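Local coordinates for multicopper oxidase type 1 (Nitrosomonas europaea, PDB 3G5W), which binds several copper ions and probably works as an oxidoreductase, as in the laccase-like multicopper oxidases, at residues 5-10 and 305-310; 141-146 and 167-172. All blocks are in the same frame, centred on the assembly; numbering follows the deposited sequence.

How the contacts relate
Contacts 1 and 2 share no strand. Contact 1 joins two facing sheets, through strands 2-15 and 306-308. Strand 306-308 comes from near the C-terminus, so the end of the chain packs against its beginning. Contact 2 joins neighbouring strands of one sheet, 137-146 and 166-169, and falls between the two segments of contact 1 along the chain. Contact 1 is partly buried and rests on apolar, sulfur and aromatic packing. Contact 2 is fully buried and is held by main-chain and side-chain hydrogen bonds with a bridging water. Their centres are about 20 Å apart. Their nearest atoms are about 10 Å apart, so they do not touch.

Contact 1. Residues 5-10 and 305-310; sequences FDLSIE and LGMHNS
This contact belongs to the beta sandwich of the first cupredoxin-like domain and includes a Met-aromatic contact. Strand 5-10 lies in one sheet. Strand 306-308 is added by the C-terminal part of the chain to the other sheet, beside strand 35-39. The two short strand axes come within 8.5 Å and run in roughly the same direction, 31° apart. Side chains, mainly Phe5 and Met307, bridge the distance, and the segments share no hydrogen bonds.

The Phe5 and Met307 side chains lie alongside one another and point opposite ways. Met307 CB sits over one face of the Phe5 ring, 4.0 Å from the ring centroid and displaced toward the rim. This is a CH-pi contact. The ring also meets the backbone: Phe5 CE1 is 3.4 Å from Met307 N and 3.7 Å from Gly306 CA. Gly306 has backbone angles at which a CB would press against the carbonyl O of Leu305.

Met307 has CG anti to its backbone N (chi1 -176°) and stays extended at the next torsion. Its chain therefore crosses toward strand 5-10. SD approaches the Phe5 ring obliquely, 5.2 Å from the centroid. It also lies 3.8 Å from Leu7 CD2. The bend at chi3 then brings the methyl CE to 3.3 Å from Asp6 O. The Asp6 carboxylate takes no part; its OD1 accepts a hydrogen bond from Asn47 ND2.

Phe5 also packs on Ile36 and Val38 of strand 35-39 and on Val44 of strand 43-50, so this side chain touches both sheets. The copper ion held by His56, Cys104, His111 and Met117 is about 12 Å from the Leu7 side chain. The join probably relies on close packing rather than directed polar bonds, with Met307 as its main bridging side chain.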
ATOM      1  N   PHE A   5     -19.815 -24.076  18.551  1.00 26.09           N
ATOM      2  CA  PHE A   5     -18.957 -24.793  17.624  1.00 25.70           C
ATOM      3  C   PHE A   5     -17.719 -25.334  18.336  1.00 25.79           C
ATOM      4  O   PHE A   5     -17.321 -24.822  19.390  1.00 25.60           O
ATOM      5  CB  PHE A   5     -18.515 -23.877  16.479  1.00 25.81           C
ATOM      6  CG  PHE A   5     -19.631 -23.069  15.853  1.00 25.22           C
ATOM      7  CD1 PHE A   5     -20.714 -23.694  15.246  1.00 25.07           C
ATOM      8  CD2 PHE A   5     -19.565 -21.676  15.834  1.00 24.62           C
ATOM      9  CE1 PHE A   5     -21.725 -22.944  14.649  1.00 24.57           C
ATOM     10  CE2 PHE A   5     -20.570 -20.914  15.240  1.00 24.72           C
ATOM     11  CZ  PHE A   5     -21.650 -21.547  14.645  1.00 25.17           C
ATOM     12  N   ASP A   6     -17.119 -26.364  17.743  1.00 25.49           N
ATOM     13  CA  ASP A   6     -15.867 -26.942  18.232  1.00 26.04           C
ATOM     14  C   ASP A   6     -14.789 -26.825  17.161  1.00 25.30           C
ATOM     15  O   ASP A   6     -15.043 -27.094  15.981  1.00 25.39           O
ATOM     16  CB  ASP A   6     -16.039 -28.422  18.603  1.00 26.46           C
ATOM     17  CG  ASP A   6     -16.892 -28.639  19.855  1.00 29.04           C
ATOM     18  OD1 ASP A   6     -17.030 -27.720  20.692  1.00 31.00           O
ATOM     19  OD2 ASP A   6     -17.429 -29.759  20.009  1.00 32.65           O
ATOM     20  N   LEU A   7     -13.587 -26.431  17.576  1.00 24.40           N
ATOM     21  CA  LEU A   7     -12.415 -26.474  16.704  1.00 23.53           C
ATOM     22  C   LEU A   7     -11.260 -27.210  17.359  1.00 23.46           C
ATOM     23  O   LEU A   7     -10.993 -27.028  18.542  1.00 23.23           O
ATOM     24  CB  LEU A   7     -11.950 -25.058  16.334  1.00 23.16           C
ATOM     25  CG  LEU A   7     -12.768 -24.237  15.336  1.00 22.44           C
ATOM     26  CD1 LEU A   7     -12.191 -22.836  15.230  1.00 21.69           C
ATOM     27  CD2 LEU A   7     -12.797 -24.894  13.964  1.00 20.40           C
ATOM     28  N   SER A   8     -10.572 -28.032  16.578  1.00 23.52           N
ATOM     29  CA  SER A   8      -9.289 -28.587  16.989  1.00 24.24           C
ATOM     30  C   SER A   8      -8.197 -27.876  16.207  1.00 24.16           C
ATOM     31  O   SER A   8      -8.451 -27.349  15.126  1.00 24.58           O
ATOM     32  CB  SER A   8      -9.238 -30.088  16.716  1.00 24.24           C
ATOM     33  OG  SER A   8      -9.320 -30.338  15.325  1.00 26.48           O
ATOM     34  N   ILE A   9      -6.991 -27.838  16.759  1.00 23.78           N
ATOM     35  CA  ILE A   9      -5.829 -27.335  16.029  1.00 23.65           C
ATOM     36  C   ILE A   9      -4.920 -28.541  15.802  1.00 23.88           C
ATOM     37  O   ILE A   9      -4.483 -29.167  16.761  1.00 23.76           O
ATOM     38  CB  ILE A   9      -5.067 -26.235  16.819  1.00 23.50           C
ATOM     39  CG1 ILE A   9      -6.047 -25.235  17.454  1.00 23.19           C
ATOM     40  CG2 ILE A   9      -4.037 -25.551  15.922  1.00 23.49           C
ATOM     41  CD1 ILE A   9      -5.404 -24.215  18.389  1.00 23.33           C
ATOM     42  N   GLU A  10      -4.652 -28.871  14.542  1.00 24.03           N
ATOM     43  CA  GLU A  10      -3.920 -30.093  14.206  1.00 24.69           C
ATOM     44  C   GLU A  10      -2.724 -29.828  13.300  1.00 24.12           C
ATOM     45  O   GLU A  10      -2.804 -29.002  12.387  1.00 23.89           O
ATOM     46  CB  GLU A  10      -4.855 -31.102  13.519  1.00 24.65           C
ATOM     47  CG  GLU A  10      -6.078 -31.504  14.341  1.00 26.13           C
ATOM     48  CD  GLU A  10      -7.143 -32.233  13.522  1.00 26.98           C
ATOM     49  OE1 GLU A  10      -8.299 -32.289  13.989  1.00 31.95           O
ATOM     50  OE2 GLU A  10      -6.843 -32.741  12.416  1.00 29.85           O
ATOM     51  N   LEU A 305     -27.121 -21.423   8.348  1.00 24.81           N
ATOM     52  CA  LEU A 305     -26.093 -20.770   9.154  1.00 24.31           C
ATOM     53  C   LEU A 305     -25.453 -21.742  10.143  1.00 24.10           C
ATOM     54  O   LEU A 305     -26.089 -22.710  10.579  1.00 23.82           O
ATOM     55  CB  LEU A 305     -26.678 -19.566   9.897  1.00 24.33           C
ATOM     56  CG  LEU A 305     -27.182 -18.370   9.081  1.00 24.39           C
ATOM     57  CD1 LEU A 305     -27.869 -17.360   9.995  1.00 23.63           C
ATOM     58  CD2 LEU A 305     -26.057 -17.697   8.298  1.00 24.67           C
ATOM     59  N   GLY A 306     -24.191 -21.486  10.478  1.00 23.33           N
ATOM     60  CA  GLY A 306     -23.437 -22.338  11.389  1.00 23.28           C
ATOM     61  C   GLY A 306     -21.990 -22.445  10.947  1.00 22.98           C
ATOM     62  O   GLY A 306     -21.491 -21.567  10.245  1.00 22.60           O
ATOM     63  N   MET A 307     -21.316 -23.515  11.360  1.00 23.11           N
ATOM     64  CA  MET A 307     -19.934 -23.753  10.952  1.00 23.40           C
ATOM     65  C   MET A 307     -19.873 -24.801   9.854  1.00 23.23           C
ATOM     66  O   MET A 307     -20.527 -25.842   9.947  1.00 23.47           O
ATOM     67  CB  MET A 307     -19.070 -24.189  12.142  1.00 23.18           C
ATOM     68  CG  MET A 307     -17.586 -24.353  11.794  1.00 23.86           C
ATOM     69  SD  MET A 307     -16.515 -24.742  13.205  1.00 25.63           S
ATOM     70  CE  MET A 307     -16.841 -26.486  13.338  1.00 25.85           C
ATOM     71  N   HIS A 308     -19.079 -24.538   8.825  1.00 22.88           N
ATOM     72  CA  HIS A 308     -18.967 -25.463   7.703  1.00 23.02           C
ATOM     73  C   HIS A 308     -17.530 -25.919   7.487  1.00 22.95           C
ATOM     74  O   HIS A 308     -16.667 -25.123   7.105  1.00 22.24           O
ATOM     75  CB  HIS A 308     -19.556 -24.844   6.424  1.00 23.34           C
ATOM     76  CG  HIS A 308     -21.000 -24.471   6.557  1.00 23.99           C
ATOM     77  ND1 HIS A 308     -22.018 -25.390   6.424  1.00 25.86           N
ATOM     78  CD2 HIS A 308     -21.593 -23.292   6.855  1.00 25.15           C
ATOM     79  CE1 HIS A 308     -23.179 -24.788   6.615  1.00 25.55           C
ATOM     80  NE2 HIS A 308     -22.948 -23.514   6.880  1.00 25.97           N
ATOM     81  N   ASN A 309     -17.282 -27.202   7.757  1.00 22.68           N
ATOM     82  CA  ASN A 309     -16.018 -27.832   7.379  1.00 23.05           C
ATOM     83  C   ASN A 309     -16.084 -28.196   5.911  1.00 23.00           C
ATOM     84  O   ASN A 309     -17.173 -28.308   5.350  1.00 23.37           O
ATOM     85  CB  ASN A 309     -15.769 -29.100   8.196  1.00 23.29           C
ATOM     86  CG  ASN A 309     -15.715 -28.836   9.677  1.00 23.94           C
ATOM     87  OD1 ASN A 309     -15.099 -27.872  10.129  1.00 24.25           O
ATOM     88  ND2 ASN A 309     -16.371 -29.691  10.449  1.00 25.34           N
ATOM     89  N   SER A 310     -14.930 -28.391   5.285  1.00 22.93           N
ATOM     90  CA  SER A 310     -14.913 -28.799   3.887  1.00 23.30           C
ATOM     91  C   SER A 310     -13.756 -29.713   3.559  1.00 23.30           C
ATOM     92  O   SER A 310     -12.614 -29.404   3.888  1.00 23.01           O
ATOM     93  CB  SER A 310     -14.850 -27.589   2.962  1.00 23.34           C
ATOM     94  OG  SER A 310     -14.729 -28.032   1.612  1.00 24.35           O
TER

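Contact 2. Residues 141-146 and 167-172; sequences LMLSDW and YTINAK
Strands 141-146 and 167-169 run antiparallel, with axes 4.8 Å apart, and Ser144 and Thr168 form a hydrogen-bonded pair in which each N donates to the other's O. This is the edge of a six-stranded sheet in the second cupredoxin-like domain. Strand 167-169 runs into a type I' turn from Ile169 to Lys172, and Asn170 in that turn still grips Met142: its N donates to Met142 O at 2.8 Å, and its OD1 accepts Met142 N, also at 2.8 Å, from above the carbonyl plane.

On one face, Leu141 CB meets Ile169 CG2 at 3.7 Å. Farther along, Asp145 OD1 lies at the Tyr167 ring edge, 3.2 Å from CD1, while OD2 bonds to His198 N.

On the other face, Trp146 NE1 donates to Thr168 OG1 at 2.8 Å, nearly straight (166°) and in the ring plane. The indole also meets Phe22 edge-to-face. An alanine at Trp146 would remove this donor and ring, and would probably loosen the hold on Thr168 and the packing on Phe22. A water donates to Met142 O at 2.7 Å, accepts from Ala171 N, and is hydrogen-bonded to Thr168 OG1 at 2.7 Å.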
ATOM      1  N   LEU A 141     -12.266 -14.943  -0.902  1.00 17.55           N
ATOM      2  CA  LEU A 141     -10.882 -15.112  -1.372  1.00 17.74           C
ATOM      3  C   LEU A 141      -9.900 -14.619  -0.311  1.00 17.34           C
ATOM      4  O   LEU A 141      -9.759 -13.408  -0.091  1.00 17.20           O
ATOM      5  CB  LEU A 141     -10.598 -14.364  -2.687  1.00 18.01           C
ATOM      6  CG  LEU A 141     -11.493 -14.132  -3.919  1.00 19.64           C
ATOM      7  CD1 LEU A 141     -10.657 -14.303  -5.191  1.00 21.08           C
ATOM      8  CD2 LEU A 141     -12.773 -14.940  -4.003  1.00 18.58           C
ATOM      9  N   MET A 142      -9.217 -15.563   0.328  1.00 17.01           N
ATOM     10  CA  MET A 142      -8.219 -15.241   1.346  1.00 17.35           C
ATOM     11  C   MET A 142      -6.823 -15.284   0.733  1.00 16.88           C
ATOM     12  O   MET A 142      -6.408 -16.308   0.195  1.00 16.40           O
ATOM     13  CB  MET A 142      -8.336 -16.201   2.537  1.00 16.82           C
ATOM     14  CG  MET A 142      -9.754 -16.231   3.142  1.00 17.35           C
ATOM     15  SD  MET A 142      -9.901 -17.115   4.709  1.00 18.51           S
ATOM     16  CE  MET A 142      -9.177 -15.916   5.825  1.00 16.71           C
ATOM     17  N   LEU A 143      -6.114 -14.162   0.817  1.00 16.77           N
ATOM     18  CA  LEU A 143      -4.836 -13.989   0.129  1.00 16.93           C
ATOM     19  C   LEU A 143      -3.681 -14.181   1.096  1.00 17.19           C
ATOM     20  O   LEU A 143      -3.648 -13.548   2.154  1.00 16.57           O
ATOM     21  CB  LEU A 143      -4.761 -12.586  -0.493  1.00 16.77           C
ATOM     22  CG  LEU A 143      -5.993 -12.152  -1.300  1.00 16.89           C
ATOM     23  CD1 LEU A 143      -5.923 -10.669  -1.664  1.00 17.14           C
ATOM     24  CD2 LEU A 143      -6.161 -13.026  -2.548  1.00 15.79           C
ATOM     25  N   SER A 144      -2.734 -15.038   0.720  1.00 17.72           N
ATOM     26  CA  SER A 144      -1.608 -15.388   1.588  1.00 18.20           C
ATOM     27  C   SER A 144      -0.290 -15.422   0.834  1.00 17.94           C
ATOM     28  O   SER A 144      -0.264 -15.702  -0.367  1.00 17.82           O
ATOM     29  CB  SER A 144      -1.831 -16.757   2.230  1.00 18.37           C
ATOM     30  OG  SER A 144      -2.882 -16.706   3.170  1.00 20.80           O
ATOM     31  N   ASP A 145       0.793 -15.152   1.564  1.00 17.69           N
ATOM     32  CA  ASP A 145       2.156 -15.146   1.023  1.00 17.94           C
ATOM     33  C   ASP A 145       3.024 -16.107   1.845  1.00 18.07           C
ATOM     34  O   ASP A 145       2.990 -16.078   3.079  1.00 18.07           O
ATOM     35  CB  ASP A 145       2.714 -13.722   1.077  1.00 18.03           C
ATOM     36  CG  ASP A 145       1.686 -12.687   0.634  1.00 18.66           C
ATOM     37  OD1 ASP A 145       1.389 -12.638  -0.568  1.00 18.67           O
ATOM     38  OD2 ASP A 145       1.162 -11.941   1.488  1.00 19.93           O
ATOM     39  N   TRP A 146       3.786 -16.966   1.165  1.00 17.68           N
ATOM     40  CA  TRP A 146       4.479 -18.068   1.837  1.00 17.83           C
ATOM     41  C   TRP A 146       5.981 -18.031   1.585  1.00 17.96           C
ATOM     42  O   TRP A 146       6.416 -17.609   0.516  1.00 17.67           O
ATOM     43  CB  TRP A 146       3.928 -19.427   1.378  1.00 17.48           C
ATOM     44  CG  TRP A 146       2.424 -19.578   1.468  1.00 18.02           C
ATOM     45  CD1 TRP A 146       1.489 -19.013   0.636  1.00 17.78           C
ATOM     46  CD2 TRP A 146       1.686 -20.355   2.425  1.00 18.08           C
ATOM     47  NE1 TRP A 146       0.219 -19.381   1.026  1.00 17.36           N
ATOM     48  CE2 TRP A 146       0.310 -20.201   2.120  1.00 18.37           C
ATOM     49  CE3 TRP A 146       2.051 -21.159   3.514  1.00 18.25           C
ATOM     50  CZ2 TRP A 146      -0.700 -20.831   2.858  1.00 17.57           C
ATOM     51  CZ3 TRP A 146       1.045 -21.793   4.246  1.00 17.91           C
ATOM     52  CH2 TRP A 146      -0.318 -21.616   3.917  1.00 18.46           C
ATOM     53  N   TYR A 167       2.369 -17.694  -3.481  1.00 17.27           N
ATOM     54  CA  TYR A 167       1.253 -16.784  -3.227  1.00 17.32           C
ATOM     55  C   TYR A 167      -0.045 -17.512  -3.547  1.00 16.77           C
ATOM     56  O   TYR A 167      -0.156 -18.150  -4.587  1.00 16.91           O
ATOM     57  CB  TYR A 167       1.421 -15.508  -4.070  1.00 17.79           C
ATOM     58  CG  TYR A 167       2.811 -14.955  -3.909  1.00 18.27           C
ATOM     59  CD1 TYR A 167       3.124 -14.113  -2.838  1.00 18.92           C
ATOM     60  CD2 TYR A 167       3.839 -15.342  -4.771  1.00 18.60           C
ATOM     61  CE1 TYR A 167       4.423 -13.637  -2.653  1.00 19.38           C
ATOM     62  CE2 TYR A 167       5.139 -14.870  -4.593  1.00 19.28           C
ATOM     63  CZ  TYR A 167       5.415 -14.015  -3.534  1.00 18.56           C
ATOM     64  OH  TYR A 167       6.692 -13.541  -3.344  1.00 20.41           O
ATOM     65  N   THR A 168      -1.017 -17.427  -2.646  1.00 16.21           N
ATOM     66  CA  THR A 168      -2.209 -18.274  -2.759  1.00 15.95           C
ATOM     67  C   THR A 168      -3.534 -17.523  -2.586  1.00 15.55           C
ATOM     68  O   THR A 168      -3.588 -16.500  -1.910  1.00 15.25           O
ATOM     69  CB  THR A 168      -2.172 -19.465  -1.748  1.00 15.79           C
ATOM     70  OG1 THR A 168      -2.164 -18.969  -0.405  1.00 15.62           O
ATOM     71  CG2 THR A 168      -0.943 -20.375  -1.969  1.00 15.23           C
ATOM     72  N   ILE A 169      -4.579 -18.032  -3.237  1.00 15.68           N
ATOM     73  CA  ILE A 169      -5.972 -17.724  -2.882  1.00 15.55           C
ATOM     74  C   ILE A 169      -6.508 -18.982  -2.200  1.00 15.85           C
ATOM     75  O   ILE A 169      -6.493 -20.064  -2.800  1.00 15.95           O
ATOM     76  CB  ILE A 169      -6.876 -17.436  -4.111  1.00 15.64           C
ATOM     77  CG1 ILE A 169      -6.305 -16.309  -4.984  1.00 15.89           C
ATOM     78  CG2 ILE A 169      -8.311 -17.094  -3.648  1.00 15.35           C
ATOM     79  CD1 ILE A 169      -7.026 -16.129  -6.333  1.00 15.55           C
ATOM     80  N   ASN A 170      -6.947 -18.847  -0.948  1.00 15.72           N
ATOM     81  CA  ASN A 170      -7.430 -19.998  -0.153  1.00 16.17           C
ATOM     82  C   ASN A 170      -6.453 -21.179  -0.186  1.00 16.38           C
ATOM     83  O   ASN A 170      -6.846 -22.338  -0.393  1.00 15.80           O
ATOM     84  CB  ASN A 170      -8.837 -20.416  -0.586  1.00 15.91           C
ATOM     85  CG  ASN A 170      -9.845 -19.283  -0.448  1.00 16.70           C
ATOM     86  OD1 ASN A 170      -9.589 -18.297   0.243  1.00 16.46           O
ATOM     87  ND2 ASN A 170     -10.994 -19.417  -1.114  1.00 16.64           N
ATOM     88  N   ALA A 171      -5.174 -20.853  -0.008  1.00 16.26           N
ATOM     89  CA  ALA A 171      -4.097 -21.846   0.112  1.00 17.06           C
ATOM     90  C   ALA A 171      -3.781 -22.658  -1.150  1.00 17.27           C
ATOM     91  O   ALA A 171      -3.103 -23.685  -1.055  1.00 17.45           O
ATOM     92  CB  ALA A 171      -4.338 -22.781   1.311  1.00 17.08           C
ATOM     93  N   LYS A 172      -4.257 -22.205  -2.314  1.00 17.17           N
ATOM     94  CA  LYS A 172      -3.776 -22.735  -3.602  1.00 17.80           C
ATOM     95  C   LYS A 172      -3.211 -21.653  -4.515  1.00 17.68           C
ATOM     96  O   LYS A 172      -3.710 -20.530  -4.545  1.00 17.54           O
ATOM     97  CB  LYS A 172      -4.865 -23.505  -4.356  1.00 18.03           C
ATOM     98  CG  LYS A 172      -5.490 -24.670  -3.587  1.00 20.65           C
ATOM     99  CD  LYS A 172      -4.459 -25.715  -3.157  1.00 23.58           C
ATOM    100  CE  LYS A 172      -4.277 -26.808  -4.183  1.00 25.74           C
ATOM    101  NZ  LYS A 172      -4.006 -28.110  -3.478  1.00 28.23           N
TER
HETATM  102  O   HOH W   1      -4.466 -18.163   0.701  1.00 15.81           O